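Local coordinates for chromosome-partitioning protein Spo0J (Thermus thermophilus HB27, PDB 1VZ0) that binds the centromere-like parS site, stimulates the ATPase activity of Soj and probably takes part in chromosome partitioning, at the interface of chains A and B. Numbering follows the deposited sequence. Chains: chain A/B, Chromosome-partitioning protein Spo0J.

The interface of chains A and B. Residues chain A 65, 72, 74, 78, 81, 85; chain B 28, 31-33.
Strand 31-32 of chain B, with the 3-10 helix 28-30 before it, adds a parallel edge to strand 71-76 of chain A, while helix 78-87 and strand 63-68 of chain A supply side chains that pack against it. Both backbone groups of B:Arg32 are used: its N donates to A:Tyr72 O at 2.8 Å, and its O accepts from A:Leu74 N at 3.0 Å. A:Tyr81 suits its place because it joins a flat apolar ring to a polar tip. With CG anti to the backbone N (chi1 166°), the ring reaches from the helix toward the strand, and its hydroxyl OH donates to B:Ile31 O at 2.6 Å, approaching 30° from the carbonyl plane. A:Leu74 CG lies over one ring face and A:Leu85 CD1 over the other, both toward the rim, which should restrict rotation of the ring. Branched B:Ile31 serves two neighbours: CG2 meets A:Tyr81 CE1 at 3.7 Å, while CG2 and CD1 both approach CG1 of A:Val65, whose side chain crosses at about a right angle. B:Pro33 follows the last strand residue and packs its compact ring beside the tyrosine, with CB near A:Glu78 OE2. Flexible leucines cross obliquely at the margin, A:Leu85 CD2 packing tightly on B:Leu28 CG at 3.3 Å. Two-fold symmetry repeats the patch. The protein is a homodimer, probably through its C-terminal residues, and pairing of the helix-turn-helix region may require DNA; the structure alone does not show whether this contact forms in the full-length protein without DNA. At the other edge of the ring, but over the same face as B:Ile31 CG2, CE2 of A:Tyr81 lies 3.8 Å from B:Pro33 CA.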
ATOM      1  N   VAL A  65      10.977 -18.027 -10.999  1.00 18.35           N
ATOM      2  CA  VAL A  65      12.339 -17.551 -11.162  1.00 16.91           C
ATOM      3  C   VAL A  65      12.865 -17.728 -12.580  1.00 22.43           C
ATOM      4  O   VAL A  65      12.290 -18.458 -13.402  1.00 18.71           O
ATOM      5  CB  VAL A  65      13.315 -18.278 -10.199  1.00 19.82           C
ATOM      6  CG1 VAL A  65      12.799 -18.199  -8.769  1.00 16.78           C
ATOM      7  CG2 VAL A  65      13.489 -19.732 -10.617  1.00 16.40           C
ATOM      8  N   TYR A  72      19.787 -18.564  -9.913  1.00 22.87           N
ATOM      9  CA  TYR A  72      18.510 -18.056 -10.394  1.00 17.91           C
ATOM     10  C   TYR A  72      18.130 -16.743  -9.725  1.00 21.87           C
ATOM     11  O   TYR A  72      18.617 -16.398  -8.645  1.00 18.54           O
ATOM     12  CB  TYR A  72      17.393 -19.066 -10.151  1.00 20.05           C
ATOM     13  CG  TYR A  72      17.709 -20.468 -10.605  1.00 18.50           C
ATOM     14  CD1 TYR A  72      18.415 -21.343  -9.782  1.00 21.34           C
ATOM     15  CD2 TYR A  72      17.336 -20.911 -11.863  1.00 17.36           C
ATOM     16  CE1 TYR A  72      18.746 -22.622 -10.206  1.00 19.07           C
ATOM     17  CE2 TYR A  72      17.659 -22.190 -12.298  1.00 20.59           C
ATOM     18  CZ  TYR A  72      18.368 -23.038 -11.465  1.00 20.47           C
ATOM     19  OH  TYR A  72      18.723 -24.296 -11.901  1.00 24.37           O
ATOM     20  N   LEU A  74      14.814 -14.288  -8.517  1.00 17.82           N
ATOM     21  CA  LEU A  74      13.382 -14.207  -8.228  1.00 18.33           C
ATOM     22  C   LEU A  74      12.676 -13.264  -9.212  1.00 17.63           C
ATOM     23  O   LEU A  74      13.155 -12.163  -9.462  1.00 13.81           O
ATOM     24  CB  LEU A  74      13.163 -13.674  -6.812  1.00 17.80           C
ATOM     25  CG  LEU A  74      12.034 -14.246  -5.947  1.00 27.88           C
ATOM     26  CD1 LEU A  74      11.381 -13.111  -5.179  1.00 24.56           C
ATOM     27  CD2 LEU A  74      11.008 -14.960  -6.790  1.00 28.42           C
ATOM     28  N   GLU A  78       8.100 -12.017  -3.820  1.00 17.18           N
ATOM     29  CA  GLU A  78       9.119 -11.529  -2.901  1.00 25.41           C
ATOM     30  C   GLU A  78       8.852 -11.881  -1.428  1.00 26.58           C
ATOM     31  O   GLU A  78       9.751 -12.342  -0.732  1.00 23.69           O
ATOM     32  CB  GLU A  78       9.284 -10.004  -3.050  1.00 27.92           C
ATOM     33  CG  GLU A  78      10.628  -9.428  -2.538  1.00 30.48           C
ATOM     34  CD  GLU A  78      11.783  -9.593  -3.537  1.00 36.71           C
ATOM     35  OE1 GLU A  78      11.600  -9.217  -4.714  1.00 53.01           O
ATOM     36  OE2 GLU A  78      12.872 -10.072  -3.170  1.00  9.15           O
ATOM     37  N   TYR A  81       9.242 -15.528  -0.739  1.00 21.66           N
ATOM     38  CA  TYR A  81      10.673 -15.800  -0.799  1.00 22.55           C
ATOM     39  C   TYR A  81      11.394 -15.444   0.507  1.00 18.79           C
ATOM     40  O   TYR A  81      12.106 -16.266   1.076  1.00 14.77           O
ATOM     41  CB  TYR A  81      11.266 -15.011  -1.970  1.00 20.21           C
ATOM     42  CG  TYR A  81      12.763 -14.905  -2.008  1.00 17.88           C
ATOM     43  CD1 TYR A  81      13.557 -16.000  -2.323  1.00 16.10           C
ATOM     44  CD2 TYR A  81      13.385 -13.680  -1.804  1.00 19.92           C
ATOM     45  CE1 TYR A  81      14.934 -15.871  -2.442  1.00 15.63           C
ATOM     46  CE2 TYR A  81      14.757 -13.545  -1.928  1.00 21.69           C
ATOM     47  CZ  TYR A  81      15.527 -14.642  -2.249  1.00 18.09           C
ATOM     48  OH  TYR A  81      16.887 -14.479  -2.395  1.00 19.05           O
ATOM     49  N   LEU A  85      13.199 -17.765   3.578  1.00 25.18           N
ATOM     50  CA  LEU A  85      14.540 -17.577   4.120  1.00 28.28           C
ATOM     51  C   LEU A  85      14.446 -17.506   5.645  1.00 27.87           C
ATOM     52  O   LEU A  85      15.193 -18.180   6.349  1.00 31.43           O
ATOM     53  CB  LEU A  85      15.166 -16.293   3.556  1.00 25.35           C
ATOM     54  CG  LEU A  85      15.552 -16.371   2.075  1.00 30.96           C
ATOM     55  CD1 LEU A  85      15.969 -14.997   1.543  1.00 24.36           C
ATOM     56  CD2 LEU A  85      16.689 -17.378   1.914  1.00 29.43           C
TER
ATOM     57  N   LEU B  28      17.329 -22.566  -1.809  1.00 22.16           N
ATOM     58  CA  LEU B  28      17.101 -21.153  -1.569  1.00 23.07           C
ATOM     59  C   LEU B  28      18.374 -20.349  -1.796  1.00 21.50           C
ATOM     60  O   LEU B  28      18.332 -19.244  -2.346  1.00 21.55           O
ATOM     61  CB  LEU B  28      16.564 -20.967  -0.142  1.00 21.48           C
ATOM     62  CG  LEU B  28      15.477 -19.931   0.147  1.00 27.21           C
ATOM     63  CD1 LEU B  28      14.517 -19.819  -1.020  1.00 28.77           C
ATOM     64  CD2 LEU B  28      14.718 -20.334   1.415  1.00 24.68           C
ATOM     65  N   ILE B  31      18.922 -18.782  -5.214  1.00 20.00           N
ATOM     66  CA  ILE B  31      17.919 -17.852  -5.731  1.00 19.21           C
ATOM     67  C   ILE B  31      18.167 -16.472  -5.112  1.00 19.53           C
ATOM     68  O   ILE B  31      18.029 -16.291  -3.898  1.00 17.28           O
ATOM     69  CB  ILE B  31      16.462 -18.305  -5.386  1.00 18.78           C
ATOM     70  CG1 ILE B  31      16.131 -19.619  -6.094  1.00 18.28           C
ATOM     71  CG2 ILE B  31      15.472 -17.240  -5.824  1.00 20.55           C
ATOM     72  CD1 ILE B  31      14.775 -20.238  -5.677  1.00 15.34           C
ATOM     73  N   ARG B  32      18.543 -15.505  -5.943  1.00 13.91           N
ATOM     74  CA  ARG B  32      18.805 -14.155  -5.460  1.00 17.78           C
ATOM     75  C   ARG B  32      17.532 -13.311  -5.477  1.00 16.41           C
ATOM     76  O   ARG B  32      16.595 -13.590  -6.212  1.00 14.81           O
ATOM     77  CB  ARG B  32      19.870 -13.477  -6.316  1.00 20.56           C
ATOM     78  CG  ARG B  32      19.478 -13.339  -7.766  1.00 25.60           C
ATOM     79  CD  ARG B  32      20.588 -12.706  -8.569  1.00 26.93           C
ATOM     80  NE  ARG B  32      21.827 -13.475  -8.530  1.00 29.82           N
ATOM     81  CZ  ARG B  32      21.947 -14.730  -8.943  1.00 30.30           C
ATOM     82  NH1 ARG B  32      20.887 -15.364  -9.420  1.00 43.00           N
ATOM     83  NH2 ARG B  32      23.129 -15.341  -8.913  1.00 23.59           N
ATOM     84  N   PRO B  33      17.495 -12.247  -4.677  1.00 15.68           N
ATOM     85  CA  PRO B  33      16.278 -11.433  -4.678  1.00 22.81           C
ATOM     86  C   PRO B  33      15.941 -10.763  -6.017  1.00 27.02           C
ATOM     87  O   PRO B  33      16.786 -10.630  -6.917  1.00 26.20           O
ATOM     88  CB  PRO B  33      16.522 -10.427  -3.546  1.00 19.62           C
ATOM     89  CG  PRO B  33      18.008 -10.342  -3.458  1.00 22.05           C
ATOM     90  CD  PRO B  33      18.478 -11.755  -3.699  1.00 15.90           C
TER